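Sulfatase (Bacteroides fragilis CAG:558, PDB 6USS) probably hydrolyses aryl sulfate esters as a calcium-dependent gut bacterial sulfatase, captured here as a variant altered at its catalytic position. Local coordinates at residues T441-K446 with K450-Y455; S422-F427 with G491-K496; Y204-D209 with W215-G220. The protein carries 1 engineered substitution. One frame throughout, in Å; residues are numbered along the deposited sequence.

Interaction 1: T441-K446 with K450-Y455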
loop_
_atom_site.group_PDB
_atom_site.type_symbol
_atom_site.label_atom_id
_atom_site.label_comp_id
_atom_site.label_asym_id
_atom_site.label_seq_id
_atom_site.Cartn_x
_atom_site.Cartn_y
_atom_site.Cartn_z
ATOM N N THR A 441 -26.350 -25.224 -3.950
ATOM C CA THR A 441 -25.846 -26.545 -3.605
ATOM C C THR A 441 -24.809 -26.433 -2.498
ATOM O O THR A 441 -24.205 -25.376 -2.286
ATOM C CB THR A 441 -25.177 -27.228 -4.802
ATOM O OG1 THR A 441 -24.125 -26.383 -5.299
ATOM C CG2 THR A 441 -26.177 -27.525 -5.912
ATOM N N CYS A 442 -24.584 -27.546 -1.811
ATOM C CA CYS A 442 -23.320 -27.781 -1.144
ATOM C C CYS A 442 -22.802 -29.139 -1.579
ATOM O O CYS A 442 -23.568 -30.026 -1.962
ATOM C CB CYS A 442 -23.448 -27.721 0.391
ATOM S SG CYS A 442 -24.938 -28.516 0.958
ATOM N N THR A 443 -21.492 -29.306 -1.493
ATOM C CA THR A 443 -20.810 -30.470 -2.020
ATOM C C THR A 443 -19.736 -30.899 -1.041
ATOM O O THR A 443 -19.024 -30.050 -0.482
ATOM C CB THR A 443 -20.168 -30.142 -3.370
ATOM O OG1 THR A 443 -21.180 -29.692 -4.269
ATOM C CG2 THR A 443 -19.508 -31.371 -3.952
ATOM N N VAL A 444 -19.609 -32.210 -0.835
ATOM C CA VAL A 444 -18.420 -32.775 -0.206
ATOM C C VAL A 444 -17.775 -33.795 -1.145
ATOM O O VAL A 444 -18.464 -34.597 -1.789
ATOM C CB VAL A 444 -18.738 -33.417 1.160
ATOM C CG1 VAL A 444 -19.806 -34.533 1.010
ATOM C CG2 VAL A 444 -17.456 -33.954 1.791
ATOM N N ARG A 445 -16.445 -33.741 -1.227
ATOM C CA ARG A 445 -15.629 -34.749 -1.884
ATOM C C ARG A 445 -14.761 -35.422 -0.835
ATOM O O ARG A 445 -14.187 -34.744 0.022
ATOM C CB ARG A 445 -14.743 -34.126 -2.962
ATOM C CG ARG A 445 -13.729 -35.069 -3.548
ATOM C CD ARG A 445 -14.393 -36.157 -4.375
ATOM N NE ARG A 445 -13.394 -37.049 -4.949
ATOM C CZ ARG A 445 -12.562 -36.728 -5.944
ATOM N NH1 ARG A 445 -12.599 -35.529 -6.519
ATOM N NH2 ARG A 445 -11.674 -37.618 -6.365
ATOM N N LYS A 446 -14.673 -36.750 -0.889
ATOM C CA LYS A 446 -13.887 -37.483 0.104
ATOM C C LYS A 446 -13.513 -38.816 -0.514
ATOM O O LYS A 446 -14.392 -39.632 -0.794
ATOM C CB LYS A 446 -14.674 -37.675 1.395
ATOM C CG LYS A 446 -13.952 -38.479 2.480
ATOM C CD LYS A 446 -14.965 -39.169 3.398
ATOM C CE LYS A 446 -14.625 -39.032 4.890
ATOM N NZ LYS A 446 -13.164 -38.996 5.179
ATOM N N LYS A 450 -18.048 -38.177 -4.315
ATOM C CA LYS A 450 -18.456 -36.783 -4.330
ATOM C C LYS A 450 -19.962 -36.743 -4.148
ATOM O O LYS A 450 -20.694 -37.422 -4.883
ATOM C CB LYS A 450 -18.045 -36.115 -5.644
ATOM C CG LYS A 450 -18.407 -34.650 -5.766
ATOM C CD LYS A 450 -17.917 -34.126 -7.106
ATOM C CE LYS A 450 -18.131 -32.633 -7.218
ATOM N NZ LYS A 450 -17.775 -32.097 -8.572
ATOM N N LEU A 451 -20.425 -35.976 -3.158
ATOM C CA LEU A 451 -21.851 -35.839 -2.889
ATOM C C LEU A 451 -22.261 -34.387 -3.103
ATOM O O LEU A 451 -21.704 -33.480 -2.474
ATOM C CB LEU A 451 -22.204 -36.287 -1.472
ATOM C CG LEU A 451 -23.638 -35.875 -1.087
ATOM C CD1 LEU A 451 -24.650 -36.689 -1.878
ATOM C CD2 LEU A 451 -23.898 -35.992 0.417
ATOM N N ILE A 452 -23.234 -34.176 -3.988
ATOM C CA ILE A 452 -23.821 -32.866 -4.241
ATOM C C ILE A 452 -25.252 -32.883 -3.725
ATOM O O ILE A 452 -26.034 -33.793 -4.049
ATOM C CB ILE A 452 -23.781 -32.497 -5.734
ATOM C CG1 ILE A 452 -22.350 -32.553 -6.272
ATOM C CG2 ILE A 452 -24.384 -31.123 -5.955
ATOM C CD1 ILE A 452 -22.272 -32.535 -7.786
ATOM N N TYR A 453 -25.586 -31.888 -2.910
ATOM C CA TYR A 453 -26.924 -31.724 -2.365
ATOM C C TYR A 453 -27.527 -30.440 -2.908
ATOM O O TYR A 453 -26.865 -29.396 -2.911
ATOM C CB TYR A 453 -26.880 -31.674 -0.848
ATOM C CG TYR A 453 -28.165 -31.203 -0.204
ATOM C CD1 TYR A 453 -29.324 -31.990 -0.243
ATOM C CD2 TYR A 453 -28.215 -29.981 0.476
ATOM C CE1 TYR A 453 -30.502 -31.562 0.372
ATOM C CE2 TYR A 453 -29.393 -29.549 1.101
ATOM C CZ TYR A 453 -30.532 -30.344 1.047
ATOM O OH TYR A 453 -31.705 -29.929 1.659
ATOM N N TYR A 454 -28.775 -30.515 -3.355
ATOM C CA TYR A 454 -29.436 -29.392 -4.007
ATOM C C TYR A 454 -30.463 -28.805 -3.046
ATOM O O TYR A 454 -31.466 -29.457 -2.723
ATOM C CB TYR A 454 -30.085 -29.830 -5.313
ATOM C CG TYR A 454 -29.104 -30.246 -6.394
ATOM C CD1 TYR A 454 -28.473 -31.489 -6.346
ATOM C CD2 TYR A 454 -28.808 -29.400 -7.466
ATOM C CE1 TYR A 454 -27.585 -31.884 -7.329
ATOM C CE2 TYR A 454 -27.922 -29.796 -8.471
ATOM C CZ TYR A 454 -27.316 -31.045 -8.397
ATOM O OH TYR A 454 -26.434 -31.459 -9.378
ATOM N N TYR A 455 -30.207 -27.567 -2.602
ATOM C CA TYR A 455 -31.096 -26.893 -1.666
ATOM C C TYR A 455 -32.505 -26.760 -2.216
ATOM O O TYR A 455 -33.465 -26.755 -1.443
ATOM C CB TYR A 455 -30.563 -25.501 -1.336
ATOM C CG TYR A 455 -29.357 -25.464 -0.442
ATOM C CD1 TYR A 455 -29.474 -25.718 0.907
ATOM C CD2 TYR A 455 -28.104 -25.153 -0.941
ATOM C CE1 TYR A 455 -28.388 -25.668 1.742
ATOM C CE2 TYR A 455 -26.995 -25.100 -0.102
ATOM C CZ TYR A 455 -27.158 -25.354 1.239
ATOM O OH TYR A 455 -26.099 -25.317 2.102
#

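Interaction 2: S422-F427 with G491-K496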
loop_
_atom_site.group_PDB
_atom_site.type_symbol
_atom_site.label_atom_id
_atom_site.label_comp_id
_atom_site.label_asym_id
_atom_site.label_seq_id
_atom_site.Cartn_x
_atom_site.Cartn_y
_atom_site.Cartn_z
ATOM N N SER A 422 -11.745 -34.548 3.697
ATOM C CA SER A 422 -12.949 -34.063 3.035
ATOM C C SER A 422 -12.703 -32.688 2.405
ATOM O O SER A 422 -12.093 -31.809 3.019
ATOM C CB SER A 422 -14.108 -33.968 4.036
ATOM O OG SER A 422 -14.746 -35.204 4.285
ATOM N N LEU A 423 -13.195 -32.492 1.182
ATOM C CA LEU A 423 -13.244 -31.167 0.565
ATOM C C LEU A 423 -14.687 -30.662 0.563
ATOM O O LEU A 423 -15.623 -31.447 0.373
ATOM C CB LEU A 423 -12.699 -31.194 -0.865
ATOM C CG LEU A 423 -11.275 -31.672 -1.089
ATOM C CD1 LEU A 423 -10.934 -31.448 -2.553
ATOM C CD2 LEU A 423 -10.284 -30.952 -0.175
ATOM N N TYR A 424 -14.877 -29.351 0.749
ATOM C CA TYR A 424 -16.225 -28.806 0.859
ATOM C C TYR A 424 -16.465 -27.588 -0.030
ATOM O O TYR A 424 -15.628 -26.686 -0.121
ATOM C CB TYR A 424 -16.528 -28.421 2.289
ATOM C CG TYR A 424 -16.307 -29.501 3.301
ATOM C CD1 TYR A 424 -15.128 -29.552 4.031
ATOM C CD2 TYR A 424 -17.295 -30.442 3.569
ATOM C CE1 TYR A 424 -14.923 -30.514 4.972
ATOM C CE2 TYR A 424 -17.100 -31.420 4.521
ATOM C CZ TYR A 424 -15.909 -31.445 5.226
ATOM O OH TYR A 424 -15.696 -32.413 6.182
ATOM N N TRP A 425 -17.647 -27.546 -0.644
ATOM C CA TRP A 425 -18.150 -26.353 -1.312
ATOM C C TRP A 425 -19.538 -26.009 -0.777
ATOM O O TRP A 425 -20.334 -26.894 -0.441
ATOM C CB TRP A 425 -18.251 -26.524 -2.821
ATOM C CG TRP A 425 -17.005 -26.891 -3.536
ATOM C CD1 TRP A 425 -16.266 -26.086 -4.358
ATOM C CD2 TRP A 425 -16.378 -28.179 -3.564
ATOM N NE1 TRP A 425 -15.214 -26.786 -4.882
ATOM C CE2 TRP A 425 -15.255 -28.075 -4.411
ATOM C CE3 TRP A 425 -16.656 -29.413 -2.957
ATOM C CZ2 TRP A 425 -14.399 -29.154 -4.656
ATOM C CZ3 TRP A 425 -15.806 -30.483 -3.201
ATOM C CH2 TRP A 425 -14.692 -30.345 -4.041
ATOM N N ASN A 426 -19.828 -24.710 -0.720
ATOM C CA ASN A 426 -21.165 -24.243 -0.380
ATOM C C ASN A 426 -21.531 -23.084 -1.289
ATOM O O ASN A 426 -20.830 -22.069 -1.306
ATOM C CB ASN A 426 -21.272 -23.805 1.083
ATOM C CG ASN A 426 -22.711 -23.636 1.504
ATOM O OD1 ASN A 426 -23.588 -24.311 0.978
ATOM N ND2 ASN A 426 -22.968 -22.728 2.421
ATOM N N PHE A 427 -22.639 -23.231 -2.022
ATOM C CA PHE A 427 -23.178 -22.180 -2.887
ATOM C C PHE A 427 -24.653 -21.997 -2.560
ATOM O O PHE A 427 -25.535 -22.447 -3.312
ATOM C CB PHE A 427 -22.982 -22.517 -4.371
ATOM C CG PHE A 427 -23.239 -21.356 -5.300
ATOM C CD1 PHE A 427 -22.249 -20.403 -5.535
ATOM C CD2 PHE A 427 -24.474 -21.221 -5.953
ATOM C CE1 PHE A 427 -22.484 -19.317 -6.404
ATOM C CE2 PHE A 427 -24.726 -20.144 -6.823
ATOM C CZ PHE A 427 -23.736 -19.191 -7.043
ATOM N N GLY A 491 -23.121 -31.792 6.502
ATOM C CA GLY A 491 -23.936 -31.011 7.417
ATOM C C GLY A 491 -23.167 -30.558 8.641
ATOM O O GLY A 491 -23.239 -29.388 9.037
ATOM N N ASN A 492 -22.401 -31.472 9.242
ATOM C CA ASN A 492 -21.631 -31.116 10.426
ATOM C C ASN A 492 -20.655 -29.995 10.120
ATOM O O ASN A 492 -20.566 -29.017 10.871
ATOM C CB ASN A 492 -20.886 -32.333 10.953
ATOM C CG ASN A 492 -21.786 -33.276 11.700
ATOM O OD1 ASN A 492 -22.835 -32.880 12.222
ATOM N ND2 ASN A 492 -21.394 -34.542 11.747
ATOM N N TYR A 493 -19.931 -30.114 9.004
ATOM C CA TYR A 493 -18.933 -29.117 8.636
ATOM C C TYR A 493 -19.568 -27.753 8.370
ATOM O O TYR A 493 -19.077 -26.724 8.854
ATOM C CB TYR A 493 -18.139 -29.584 7.417
ATOM C CG TYR A 493 -17.061 -28.599 7.057
ATOM C CD1 TYR A 493 -15.819 -28.649 7.675
ATOM C CD2 TYR A 493 -17.301 -27.584 6.147
ATOM C CE1 TYR A 493 -14.832 -27.738 7.373
ATOM C CE2 TYR A 493 -16.317 -26.655 5.839
ATOM C CZ TYR A 493 -15.086 -26.739 6.456
ATOM O OH TYR A 493 -14.099 -25.826 6.148
ATOM N N LEU A 494 -20.647 -27.721 7.581
ATOM C CA LEU A 494 -21.296 -26.447 7.298
ATOM C C LEU A 494 -21.690 -25.753 8.589
ATOM O O LEU A 494 -21.393 -24.570 8.786
ATOM C CB LEU A 494 -22.521 -26.658 6.408
ATOM C CG LEU A 494 -22.260 -27.310 5.046
ATOM C CD1 LEU A 494 -23.572 -27.494 4.280
ATOM C CD2 LEU A 494 -21.251 -26.515 4.219
ATOM N N ARG A 495 -22.343 -26.486 9.498
ATOM C CA ARG A 495 -22.751 -25.866 10.755
ATOM C C ARG A 495 -21.533 -25.483 11.585
ATOM O O ARG A 495 -21.514 -24.422 12.217
ATOM C CB ARG A 495 -23.677 -26.794 11.540
ATOM C CG ARG A 495 -25.011 -27.049 10.862
ATOM C CD ARG A 495 -25.878 -28.001 11.679
ATOM N NE ARG A 495 -25.291 -29.343 11.806
ATOM C CZ ARG A 495 -25.612 -30.394 11.045
ATOM N NH1 ARG A 495 -26.517 -30.270 10.078
ATOM N NH2 ARG A 495 -25.022 -31.573 11.246
ATOM N N LYS A 496 -20.488 -26.317 11.555
ATOM C CA LYS A 496 -19.299 -26.061 12.362
ATOM C C LYS A 496 -18.642 -24.731 11.999
ATOM O O LYS A 496 -18.280 -23.953 12.886
ATOM C CB LYS A 496 -18.294 -27.204 12.211
ATOM C CG LYS A 496 -16.966 -26.951 12.948
ATOM C CD LYS A 496 -16.016 -28.149 12.909
ATOM C CE LYS A 496 -15.263 -28.230 11.585
ATOM N NZ LYS A 496 -14.961 -29.645 11.155
#

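Interaction 3: Y204-D209 with W215-G220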
loop_
_atom_site.group_PDB
_atom_site.type_symbol
_atom_site.label_atom_id
_atom_site.label_comp_id
_atom_site.label_asym_id
_atom_site.label_seq_id
_atom_site.Cartn_x
_atom_site.Cartn_y
_atom_site.Cartn_z
ATOM N N TYR A 204 -9.968 0.066 -22.639
ATOM C CA TYR A 204 -10.396 -0.980 -21.705
ATOM C C TYR A 204 -11.697 -0.614 -20.996
ATOM O O TYR A 204 -11.947 -1.061 -19.869
ATOM C CB TYR A 204 -9.294 -1.304 -20.686
ATOM C CG TYR A 204 -7.954 -1.452 -21.351
ATOM C CD1 TYR A 204 -7.737 -2.455 -22.289
ATOM C CD2 TYR A 204 -6.911 -0.565 -21.082
ATOM C CE1 TYR A 204 -6.508 -2.588 -22.934
ATOM C CE2 TYR A 204 -5.665 -0.696 -21.717
ATOM C CZ TYR A 204 -5.482 -1.708 -22.649
ATOM O OH TYR A 204 -4.278 -1.843 -23.300
ATOM N N GLY A 205 -12.527 0.214 -21.632
ATOM C CA GLY A 205 -13.798 0.625 -21.061
ATOM C C GLY A 205 -13.841 2.030 -20.495
ATOM O O GLY A 205 -14.939 2.531 -20.236
ATOM N N ASN A 206 -12.710 2.692 -20.307
ATOM C CA ASN A 206 -12.740 3.997 -19.658
ATOM C C ASN A 206 -13.296 5.058 -20.601
ATOM O O ASN A 206 -12.864 5.164 -21.755
ATOM C CB ASN A 206 -11.343 4.394 -19.193
ATOM C CG ASN A 206 -10.852 3.545 -18.042
ATOM O OD1 ASN A 206 -11.126 3.842 -16.876
ATOM N ND2 ASN A 206 -10.118 2.482 -18.362
ATOM N N ARG A 207 -14.255 5.841 -20.110
ATOM C CA ARG A 207 -14.773 6.962 -20.875
ATOM C C ARG A 207 -13.827 8.149 -20.762
ATOM O O ARG A 207 -13.098 8.295 -19.777
ATOM C CB ARG A 207 -16.168 7.358 -20.393
ATOM C CG ARG A 207 -17.200 6.262 -20.539
ATOM C CD ARG A 207 -18.599 6.831 -20.744
ATOM N NE ARG A 207 -19.033 6.705 -22.133
ATOM C CZ ARG A 207 -19.267 7.733 -22.945
ATOM N NH1 ARG A 207 -19.126 8.983 -22.508
ATOM N NH2 ARG A 207 -19.654 7.511 -24.195
ATOM N N THR A 208 -13.828 8.984 -21.794
ATOM C CA THR A 208 -13.103 10.246 -21.779
ATOM C C THR A 208 -14.023 11.448 -21.875
ATOM O O THR A 208 -13.736 12.492 -21.273
ATOM C CB THR A 208 -12.096 10.311 -22.930
ATOM O OG1 THR A 208 -12.790 10.183 -24.178
ATOM C CG2 THR A 208 -11.057 9.211 -22.789
ATOM N N ASP A 209 -15.111 11.338 -22.637
ATOM C CA ASP A 209 -16.105 12.406 -22.741
ATOM C C ASP A 209 -17.118 12.226 -21.615
ATOM O O ASP A 209 -17.933 11.298 -21.623
ATOM C CB ASP A 209 -16.756 12.418 -24.127
ATOM C CG ASP A 209 -17.492 11.110 -24.470
ATOM O OD1 ASP A 209 -16.891 10.239 -25.145
ATOM O OD2 ASP A 209 -18.685 10.967 -24.107
ATOM N N TRP A 215 -18.650 -0.225 -14.321
ATOM C CA TRP A 215 -18.049 -0.991 -13.228
ATOM C C TRP A 215 -16.691 -1.599 -13.572
ATOM O O TRP A 215 -15.740 -1.508 -12.785
ATOM C CB TRP A 215 -18.993 -2.123 -12.807
ATOM C CG TRP A 215 -20.242 -1.696 -12.103
ATOM C CD1 TRP A 215 -20.683 -0.418 -11.893
ATOM C CD2 TRP A 215 -21.225 -2.563 -11.519
ATOM N NE1 TRP A 215 -21.877 -0.436 -11.208
ATOM C CE2 TRP A 215 -22.231 -1.740 -10.966
ATOM C CE3 TRP A 215 -21.351 -3.955 -11.409
ATOM C CZ2 TRP A 215 -23.345 -2.263 -10.309
ATOM C CZ3 TRP A 215 -22.461 -4.476 -10.760
ATOM C CH2 TRP A 215 -23.448 -3.630 -10.222
ATOM N N PHE A 216 -16.591 -2.250 -14.735
ATOM C CA PHE A 216 -15.449 -3.096 -15.060
ATOM C C PHE A 216 -14.436 -2.402 -15.966
ATOM O O PHE A 216 -13.602 -3.078 -16.575
ATOM C CB PHE A 216 -15.923 -4.412 -15.693
ATOM C CG PHE A 216 -16.818 -5.240 -14.795
ATOM C CD1 PHE A 216 -16.888 -4.992 -13.420
ATOM C CD2 PHE A 216 -17.582 -6.271 -15.316
ATOM C CE1 PHE A 216 -17.714 -5.745 -12.591
ATOM C CE2 PHE A 216 -18.410 -7.028 -14.488
ATOM C CZ PHE A 216 -18.475 -6.759 -13.123
ATOM N N ALA A 217 -14.488 -1.075 -16.079
ATOM C CA ALA A 217 -13.398 -0.376 -16.743
ATOM C C ALA A 217 -12.095 -0.650 -15.997
ATOM O O ALA A 217 -12.060 -0.653 -14.758
ATOM C CB ALA A 217 -13.678 1.125 -16.804
ATOM N N VAL A 218 -11.025 -0.896 -16.750
ATOM C CA VAL A 218 -9.748 -1.324 -16.193
ATOM C C VAL A 218 -8.930 -0.078 -15.821
ATOM O O VAL A 218 -8.624 0.725 -16.714
ATOM C CB VAL A 218 -8.968 -2.222 -17.159
ATOM C CG1 VAL A 218 -7.744 -2.810 -16.448
ATOM C CG2 VAL A 218 -9.860 -3.329 -17.688
ATOM N N PRO A 219 -8.566 0.104 -14.560
ATOM C CA PRO A 219 -7.768 1.269 -14.174
ATOM C C PRO A 219 -6.278 0.955 -14.276
ATOM O O PRO A 219 -5.863 -0.195 -14.439
ATOM C CB PRO A 219 -8.198 1.508 -12.720
ATOM C CG PRO A 219 -8.558 0.135 -12.211
ATOM C CD PRO A 219 -8.990 -0.699 -13.393
ATOM N N GLY A 220 -5.471 2.011 -14.205
ATOM C CA GLY A 220 -4.039 1.823 -14.113
ATOM C C GLY A 220 -3.307 1.566 -15.412
ATOM O O GLY A 220 -2.125 1.208 -15.370
#

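Interaction 1: T441-K446 with K450-Y455
Cys442 turns its thiol toward Tyr453 of the neighbouring strand and Tyr455 just beyond its end. With SG set between the backbone N and the carbonyl carbon (chi1 41°), the sulfur lies in the plane of the Tyr453 ring and meets its edge, SG to CD2 3.6 Å. It approaches the Tyr455 ring obliquely, 4.6 Å from the centroid. The hydroxyls of both tyrosines are held outside the pair, that of Tyr453 by the carbonyl of Pro512 and that of Tyr455 by Asn426. On this same face Val444 rests CG1 against CB of Leu451, their side chains crossing at a slant, while helix 480-496 packs against Cys442 and Leu451.

The other face carries Thr441, Thr443, Arg445, Lys450, Ile452 and Tyr454. Thr441 and Tyr454 run side by side, and the methyl CG2 sits over the tyrosine ring in a CH-pi contact, 4.0 Å from the centroid. Thr443 lies alongside Ile452, its OG1 3.7 Å from Ile452 CG1. Lys450 extends past the Thr443 methyl to salt bridges with Glu353 and Glu471, and its NZ also bonds the carbonyl of Ala351. CD of Arg445 rests on CB of Lys450, the chains crossing at about a right angle. Between the two faces, the backbones of Cys442 and Tyr453, and of Val444 and Leu451, are each joined by two hydrogen bonds. Alternating pairs mark antiparallel strands, and the three-residue connection makes them a beta hairpin, the central two strands of the four-stranded C-terminal sheet.

Interaction 2: S422-F427 with G491-K496
Tyr424 of strand 422-427 and Tyr493 of helix 480-496 lay their rings flat against each other in an offset stack, with centroids 3.8 Å apart and planes only 4° from parallel. The rings are shifted by about a ring radius, so that Tyr493 CG stands over the central part of the Tyr424 ring, and Tyr424 CD1 over that of Tyr493. The closest atoms are Tyr424 CE1 and Tyr493 CD1, at 3.4 Å. The same shift brings Tyr493 CB over the Tyr424 face, making a CH-pi contact 3.9 Å from the centroid.

Different first torsions bring the rings together. Tyr493 has CG opposite its backbone N (chi1 -177°), which carries the ring out from the helix toward the sheet; Tyr424 instead has CG opposite its carbonyl carbon (chi1 -53°). Both rings stand nearly perpendicular to their own CA-CB-CG planes. The hydroxyl of Tyr424 is hydrogen-bonded to Asp489, an earlier residue of the same helix, so the tyrosine is tied to the helix by its polar end as well as by its face.

Two residues further along the strand, Asn426 meets the next helix residue, Leu494. The leucine leaves the helix at an angle to the strand, and its CD2 branch reaches to 4.1 Å from Asn426 CB. The amide of Asn426 is engaged at both ends, its ND2 donating to the carbonyl of Gln500 and its OD1 bonded to the Tyr455 hydroxyl. Tyr424 and Asn426, alternate residues on one face of an outer strand, thus receive consecutive residues of a helix packed on one face of a four-stranded antiparallel sheet, a two-layer alpha+beta sandwich in the C-terminal part of this sulfatase.

Interaction 3: Y204-D209 with W215-G220
Ala217 directs its methyl at the opposing arm, where CB packs 3.7 Å from Asn206 OD1 and 3.8 Å from the carbonyl carbon of Gly205. Gly205, at positive phi (104°), lets the backbones come close, its CA 4.5 Å from CA of Ala217. Val218 follows with contacts on three fronts. Its backbone N donates to Tyr204 O at 3.3 Å, tilted 34° from the carbonyl plane. Its CB and CG2 each lie 3.7 Å from Tyr204 CB, while the tyrosine ring leads away toward helix 231-247 and its hydroxyl bonds the carbonyl of Thr229. The two segments are irregular arms of one long loop between strand 185-187 and helix 231-247 of the sulfatase domain, cross-tied without forming a strand pair. The third front is Val218 O, met by Asn206 ND2 at 2.8 Å with an N-H...O angle of 160°. The oxygen lies close to the asparagine amide plane, but the nitrogen stands well above the valine carbonyl plane. Asn206 ND2 also donates to the carbonyl of Asn203 in its own arm, so both its N-H groups can be used.

Interactions 1 and 2 are neighbours, their centres 9 Å apart, and share one four-stranded antiparallel sheet. Strand 422-427 lies at its edge beside strand 441-446, and probable backbone hydrogen bonds from Leu423 to Arg445 and from Phe427 to Thr441 join the two contacts. Along the chain the hairpin of interaction 1 is nested within the loop closed by interaction 2, whose helix returns across the sheet. Interaction 3 comes earlier in sequence and lies on the opposite side of the chain's centre, about 39 Å from either of the others between centres. It belongs to the part of the fold nearer the metal, with the Phe216 side chain about 11 Å from the bound calcium ion.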